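Local atomic coordinates of periplasmic protein-probably involved in high-affinity Fe2+ transport (PDB entry 5I0Y), a protein that probably takes part in high-affinity iron uptake as a copper-binding periplasmic protein of uropathogenic Escherichia coli. Residues 15-20 with 47-52; 21-26 with 145-150. The protein carries 1 engineered substitution. All coordinates share one frame; numbering follows the deposited sequence. Where two conformers were deposited one is given.

Contact 1. Residues 15-20 with 47-52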
loop_
_atom_site.group_PDB
_atom_site.type_symbol
_atom_site.label_atom_id
_atom_site.label_comp_id
_atom_site.label_asym_id
_atom_site.label_seq_id
_atom_site.Cartn_x
_atom_site.Cartn_y
_atom_site.Cartn_z
ATOM N N ASN B 15 -11.633 -2.632 14.203
ATOM C CA ASN B 15 -12.078 -2.302 12.852
ATOM C C ASN B 15 -11.724 -3.387 11.845
ATOM O O ASN B 15 -11.371 -3.110 10.693
ATOM C CB ASN B 15 -11.536 -0.939 12.413
ATOM C CG ASN B 15 -12.161 0.203 13.178
ATOM O OD1 ASN B 15 -11.489 1.147 13.590
ATOM N ND2 ASN B 15 -13.467 0.114 13.373
ATOM N N GLU B 16 -11.834 -4.638 12.277
ATOM C CA GLU B 16 -11.614 -5.784 11.403
ATOM C C GLU B 16 -10.184 -5.847 10.869
ATOM O O GLU B 16 -9.917 -6.319 9.751
ATOM C CB GLU B 16 -12.652 -5.781 10.267
ATOM C CG GLU B 16 -14.068 -6.109 10.738
ATOM C CD GLU B 16 -15.001 -4.939 11.001
ATOM O OE1 GLU B 16 -16.177 -5.251 11.298
ATOM O OE2 GLU B 16 -14.646 -3.742 10.919
ATOM N N MET B 17 -9.269 -5.399 11.720
ATOM C CA MET B 17 -7.814 -5.488 11.482
ATOM C C MET B 17 -7.139 -6.005 12.740
ATOM O O MET B 17 -7.646 -5.774 13.840
ATOM C CB MET B 17 -7.215 -4.114 11.154
ATOM C CG MET B 17 -7.760 -3.462 9.885
ATOM S SD MET B 17 -7.181 -1.769 9.708
ATOM C CE MET B 17 -8.099 -0.978 11.021
ATOM N N GLU B 18 -6.009 -6.681 12.580
ATOM C CA GLU B 18 -5.136 -7.017 13.705
ATOM C C GLU B 18 -3.958 -6.067 13.633
ATOM O O GLU B 18 -3.308 -5.974 12.590
ATOM C CB GLU B 18 -4.668 -8.477 13.659
ATOM C CG GLU B 18 -4.079 -8.989 14.977
ATOM C CD GLU B 18 -5.099 -9.095 16.105
ATOM O OE1 GLU B 18 -6.311 -9.101 15.833
ATOM O OE2 GLU B 18 -4.673 -9.191 17.287
ATOM N N LEU B 19 -3.713 -5.352 14.732
ATOM C CA LEU B 19 -2.723 -4.295 14.776
ATOM C C LEU B 19 -1.709 -4.614 15.842
ATOM O O LEU B 19 -2.060 -4.731 17.014
ATOM C CB LEU B 19 -3.381 -2.950 15.070
ATOM C CG LEU B 19 -4.552 -2.590 14.148
ATOM C CD1 LEU B 19 -5.908 -2.883 14.786
ATOM C CD2 LEU B 19 -4.457 -1.129 13.769
ATOM N N ALA B 20 -0.451 -4.759 15.436
ATOM C CA ALA B 20 0.636 -5.070 16.367
ATOM C C ALA B 20 1.749 -4.040 16.246
ATOM O O ALA B 20 1.982 -3.485 15.161
ATOM C CB ALA B 20 1.196 -6.452 16.086
ATOM N N ALA B 47 4.502 -0.599 12.701
ATOM C CA ALA B 47 3.117 -1.006 12.868
ATOM C C ALA B 47 2.824 -2.120 11.886
ATOM O O ALA B 47 3.036 -1.957 10.677
ATOM C CB ALA B 47 2.192 0.169 12.623
ATOM N N ASP B 48 2.408 -3.268 12.412
ATOM C CA ASP B 48 1.998 -4.408 11.607
ATOM C C ASP B 48 0.496 -4.451 11.619
ATOM O O ASP B 48 -0.120 -4.647 12.670
ATOM C CB ASP B 48 2.540 -5.712 12.175
ATOM C CG ASP B 48 3.949 -5.980 11.742
ATOM O OD1 ASP B 48 4.432 -5.267 10.836
ATOM O OD2 ASP B 48 4.558 -6.923 12.299
ATOM N N ILE B 49 -0.092 -4.257 10.449
ATOM C CA ILE B 49 -1.547 -4.113 10.339
ATOM C C ILE B 49 -2.089 -4.901 9.150
ATOM O O ILE B 49 -1.734 -4.646 7.999
ATOM C CB ILE B 49 -1.959 -2.628 10.243
ATOM C CG1 ILE B 49 -1.473 -1.845 11.479
ATOM C CG2 ILE B 49 -3.473 -2.518 10.098
ATOM C CD1 ILE B 49 -1.526 -0.346 11.320
ATOM N N HIS B 50 -2.972 -5.847 9.452
ATOM C CA HIS B 50 -3.572 -6.718 8.425
ATOM C C HIS B 50 -5.025 -6.952 8.693
ATOM O O HIS B 50 -5.450 -6.915 9.846
ATOM C CB HIS B 50 -2.837 -8.047 8.371
ATOM C CG HIS B 50 -1.385 -7.874 8.063
ATOM N ND1 HIS B 50 -0.476 -7.532 9.005
ATOM C CD2 HIS B 50 -0.699 -7.970 6.864
ATOM C CE1 HIS B 50 0.732 -7.416 8.422
ATOM N NE2 HIS B 50 0.591 -7.658 7.112
ATOM N N ALA B 51 -5.812 -7.166 7.644
ATOM C CA ALA B 51 -7.217 -7.489 7.826
ATOM C C ALA B 51 -7.366 -8.784 8.597
ATOM O O ALA B 51 -6.530 -9.685 8.484
ATOM C CB ALA B 51 -7.908 -7.640 6.482
ATOM N N VAL B 52 -8.451 -8.878 9.361
ATOM C CA VAL B 52 -8.919 -10.173 9.869
ATOM C C VAL B 52 -10.179 -10.574 9.111
ATOM O O VAL B 52 -10.741 -9.766 8.358
ATOM C CB VAL B 52 -9.115 -10.188 11.410
ATOM C CG1 VAL B 52 -7.766 -10.035 12.122
ATOM C CG2 VAL B 52 -10.123 -9.144 11.857
HETATM O O HOH W 1 -1.030 -7.577 11.772
#
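The flat group here is the H50 imidazole, linked to E18 through one water. That water sits at the ring's edge, in its plane, 2.8 Å from H50 ND1, and donates a hydrogen bond to E18 O; W64 meets the same ring, the two planes steeply inclined. E18 O also accepts H50 N, so two donors grip one carbonyl. In the backbone, E18 and H50 form one hydrogen-bonded pair and A20 and D48 another: E18 N donates to H50 O (2.8 Å) and A20 N to D48 O. Beyond the strand pairs, at the C-terminal end of 47-52, V52 N reaches E16 O at 3.0 Å, almost straight at the hydrogen but coming from above the carbonyl plane; N55 ND2 shares that oxygen.

M17, L19 and I49 fill the buried face. I49 divides its two branches: CG2, anti to the backbone N, touches M17 SD at 3.8 Å, while CG1 lies 3.8 Å from L19 CD2. F141 covers both M17 and L19 from the opposing strand 141-149. Toward the polar side, V52 CG1 packs on E18 CB at 3.8 Å. Strands 17-20 and 47-51, 170° apart in direction, are thus antiparallel neighbours in one sheet of the beta sandwich, with an apolar inner face and a polar outer one.

Contact 2. Residues 21-26 with 145-150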
loop_
_atom_site.group_PDB
_atom_site.type_symbol
_atom_site.label_atom_id
_atom_site.label_comp_id
_atom_site.label_asym_id
_atom_site.label_seq_id
_atom_site.Cartn_x
_atom_site.Cartn_y
_atom_site.Cartn_z
ATOM N N ALA B 21 2.414 -3.757 17.360
ATOM C CA ALA B 21 3.632 -2.961 17.351
ATOM C C ALA B 21 4.794 -3.934 17.443
ATOM O O ALA B 21 4.745 -4.894 18.211
ATOM C CB ALA B 21 3.634 -1.996 18.518
ATOM N N VAL B 22 5.831 -3.706 16.644
ATOM C CA VAL B 22 7.035 -4.520 16.725
ATOM C C VAL B 22 8.228 -3.615 16.520
ATOM O O VAL B 22 8.090 -2.481 16.068
ATOM C CB VAL B 22 7.064 -5.668 15.690
ATOM C CG1 VAL B 22 5.971 -6.690 15.973
ATOM C CG2 VAL B 22 6.944 -5.123 14.278
ATOM N N TYR B 23 9.401 -4.116 16.877
ATOM C CA TYR B 23 10.638 -3.388 16.646
ATOM C C TYR B 23 11.771 -4.343 16.268
ATOM O O TYR B 23 11.711 -5.544 16.497
ATOM C CB TYR B 23 11.011 -2.486 17.840
ATOM C CG TYR B 23 11.302 -3.225 19.116
ATOM C CD1 TYR B 23 12.609 -3.540 19.486
ATOM C CD2 TYR B 23 10.274 -3.605 19.965
ATOM C CE1 TYR B 23 12.875 -4.218 20.664
ATOM C CE2 TYR B 23 10.530 -4.285 21.143
ATOM C CZ TYR B 23 11.828 -4.581 21.491
ATOM O OH TYR B 23 12.054 -5.259 22.672
ATOM N N LEU B 24 12.795 -3.774 15.651
ATOM C CA LEU B 24 13.982 -4.526 15.233
ATOM C C LEU B 24 15.143 -3.538 15.192
ATOM O O LEU B 24 14.987 -2.361 15.529
ATOM C CB LEU B 24 13.761 -5.194 13.864
ATOM C CG LEU B 24 13.424 -4.244 12.707
ATOM C CD1 LEU B 24 13.959 -4.777 11.380
ATOM C CD2 LEU B 24 11.929 -3.999 12.600
ATOM N N GLN B 25 16.317 -4.005 14.753
ATOM C CA GLN B 25 17.444 -3.090 14.613
ATOM C C GLN B 25 17.162 -2.001 13.588
ATOM O O GLN B 25 16.330 -2.190 12.689
ATOM C CB GLN B 25 18.798 -3.778 14.340
ATOM C CG GLN B 25 18.764 -5.247 13.980
ATOM C CD GLN B 25 18.496 -5.521 12.510
ATOM O OE1 GLN B 25 18.067 -4.645 11.755
ATOM N NE2 GLN B 25 18.741 -6.761 12.097
ATOM N N PRO B 26 17.835 -0.845 13.732
ATOM C CA PRO B 26 17.700 0.206 12.741
ATOM C C PRO B 26 18.033 -0.323 11.343
ATOM O O PRO B 26 18.829 -1.256 11.173
ATOM C CB PRO B 26 18.719 1.259 13.184
ATOM C CG PRO B 26 18.867 1.027 14.667
ATOM C CD PRO B 26 18.753 -0.455 14.830
ATOM N N TYR B 145 0.021 0.142 23.356
ATOM C CA TYR B 145 0.843 -1.040 23.643
ATOM C C TYR B 145 1.732 -0.721 24.817
ATOM O O TYR B 145 2.198 0.408 24.935
ATOM C CB TYR B 145 1.733 -1.385 22.428
ATOM C CG TYR B 145 0.936 -1.590 21.170
ATOM C CD1 TYR B 145 0.359 -2.825 20.893
ATOM C CD2 TYR B 145 0.722 -0.548 20.281
ATOM C CE1 TYR B 145 -0.409 -3.020 19.754
ATOM C CE2 TYR B 145 -0.024 -0.733 19.134
ATOM C CZ TYR B 145 -0.595 -1.965 18.883
ATOM O OH TYR B 145 -1.342 -2.161 17.751
ATOM N N GLU B 146 1.976 -1.713 25.664
ATOM C CA GLU B 146 2.918 -1.584 26.776
ATOM C C GLU B 146 3.972 -2.665 26.646
ATOM O O GLU B 146 3.670 -3.816 26.373
ATOM C CB GLU B 146 2.198 -1.700 28.119
ATOM C CG GLU B 146 1.274 -0.530 28.426
ATOM C CD GLU B 146 0.651 -0.572 29.810
ATOM O OE1 GLU B 146 0.863 -1.555 30.545
ATOM O OE2 GLU B 146 -0.059 0.395 30.159
ATOM N N PHE B 147 5.227 -2.280 26.810
ATOM C CA PHE B 147 6.317 -3.217 26.619
ATOM C C PHE B 147 7.529 -2.813 27.431
ATOM O O PHE B 147 7.702 -1.638 27.749
ATOM C CB PHE B 147 6.670 -3.381 25.116
ATOM C CG PHE B 147 7.172 -2.122 24.443
ATOM C CD1 PHE B 147 8.515 -2.007 24.093
ATOM C CD2 PHE B 147 6.307 -1.080 24.108
ATOM C CE1 PHE B 147 8.990 -0.866 23.461
ATOM C CE2 PHE B 147 6.774 0.061 23.475
ATOM C CZ PHE B 147 8.116 0.166 23.145
ATOM N N LYS B 148 8.358 -3.804 27.738
ATOM C CA LYS B 148 9.643 -3.565 28.370
ATOM C C LYS B 148 10.728 -3.541 27.298
ATOM O O LYS B 148 10.899 -4.498 26.539
ATOM C CB LYS B 148 9.925 -4.620 29.434
ATOM C CG LYS B 148 11.060 -4.230 30.367
ATOM C CD LYS B 148 11.543 -5.417 31.176
ATOM C CE LYS B 148 12.815 -5.079 31.934
ATOM N NZ LYS B 148 13.692 -6.261 32.160
ATOM N N TYR B 149 11.434 -2.425 27.213
ATOM C CA TYR B 149 12.542 -2.278 26.281
ATOM C C TYR B 149 13.871 -2.427 27.016
ATOM O O TYR B 149 14.145 -1.681 27.956
ATOM C CB TYR B 149 12.476 -0.915 25.576
ATOM C CG TYR B 149 13.669 -0.645 24.698
ATOM C CD1 TYR B 149 13.867 -1.373 23.526
ATOM C CD2 TYR B 149 14.607 0.326 25.044
ATOM C CE1 TYR B 149 14.967 -1.134 22.724
ATOM C CE2 TYR B 149 15.705 0.568 24.247
ATOM C CZ TYR B 149 15.878 -0.163 23.092
ATOM O OH TYR B 149 16.980 0.086 22.322
ATOM N N VAL B 150 14.688 -3.384 26.581
ATOM C CA VAL B 150 15.983 -3.645 27.216
ATOM C C VAL B 150 17.144 -3.410 26.256
ATOM O O VAL B 150 18.312 -3.415 26.651
ATOM C CB VAL B 150 16.057 -5.062 27.845
ATOM C CG1 VAL B 150 15.153 -5.153 29.070
ATOM C CG2 VAL B 150 15.721 -6.152 26.836
HETATM O O HOH W 2 14.264 -4.948 24.199
#
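A21 and Y145 make the closest apolar contact. The methyl CB of A21 stands over one face of the Y145 ring, 3.8 Å from its centroid, which makes it a CH-pi contact; its nearest ring atom is Y145 CD2. The Y145 side chain sets out with CG anti to its carbonyl carbon (chi1 -56°), which carries the ring across to strand 21-24 and brings one ring face against this methyl. Its hydroxyl goes on to reach L19 O, just before the segment, and Y114 meets the ring as well.

Aromatic against aromatic, Y23 deals with two rings. Y149 turns its edge to the Y23 face in an offset edge-to-face pair, the centroids 6.0 Å apart and the planes at 72°; Y149 CD1 and Y23 CE1 are the atoms that meet. At the other meta carbon, CE2 of Y23 touches F147 CD1 at 4.2 Å, an oblique apolar contact.

The two strands share no backbone pairing. Their axes stay 9.2 Å apart at closest and cross at -33°, as strands do when they face each other across the core of a beta sandwich, so the space between them is bridged by side chains, with A8 of strand 6-14 also touching A21, Y23 and F147.

The polar link goes through solvent. A single water lies 2.7 Å from Y23 OH and accepts a hydrogen bond from V150 N at 2.9 Å, joining the tyrosine tip to the backbone where strand 145-149 gives out. On the opposite face of strand 21-24 from Y23, L24 packs on T132 of the second subunit.

In the fold
Strand 17-24 serves both contacts: its first half pairs edge to edge with strand 43-51 in contact 1, and its second half faces strand 141-149 across the core in contact 2. Their centres lie about 17 Å apart. The join is Y145, whose OH comes within 2.8 Å of L19 O, probably a hydrogen bond from one layer to the other. Copper is bound by H44, M90 and H97. The side chains of D48 and Y23 lie about 9 Å and about 11 Å from a bound copper ion, and H44, on strand 43-51, pairs through its backbone with L24.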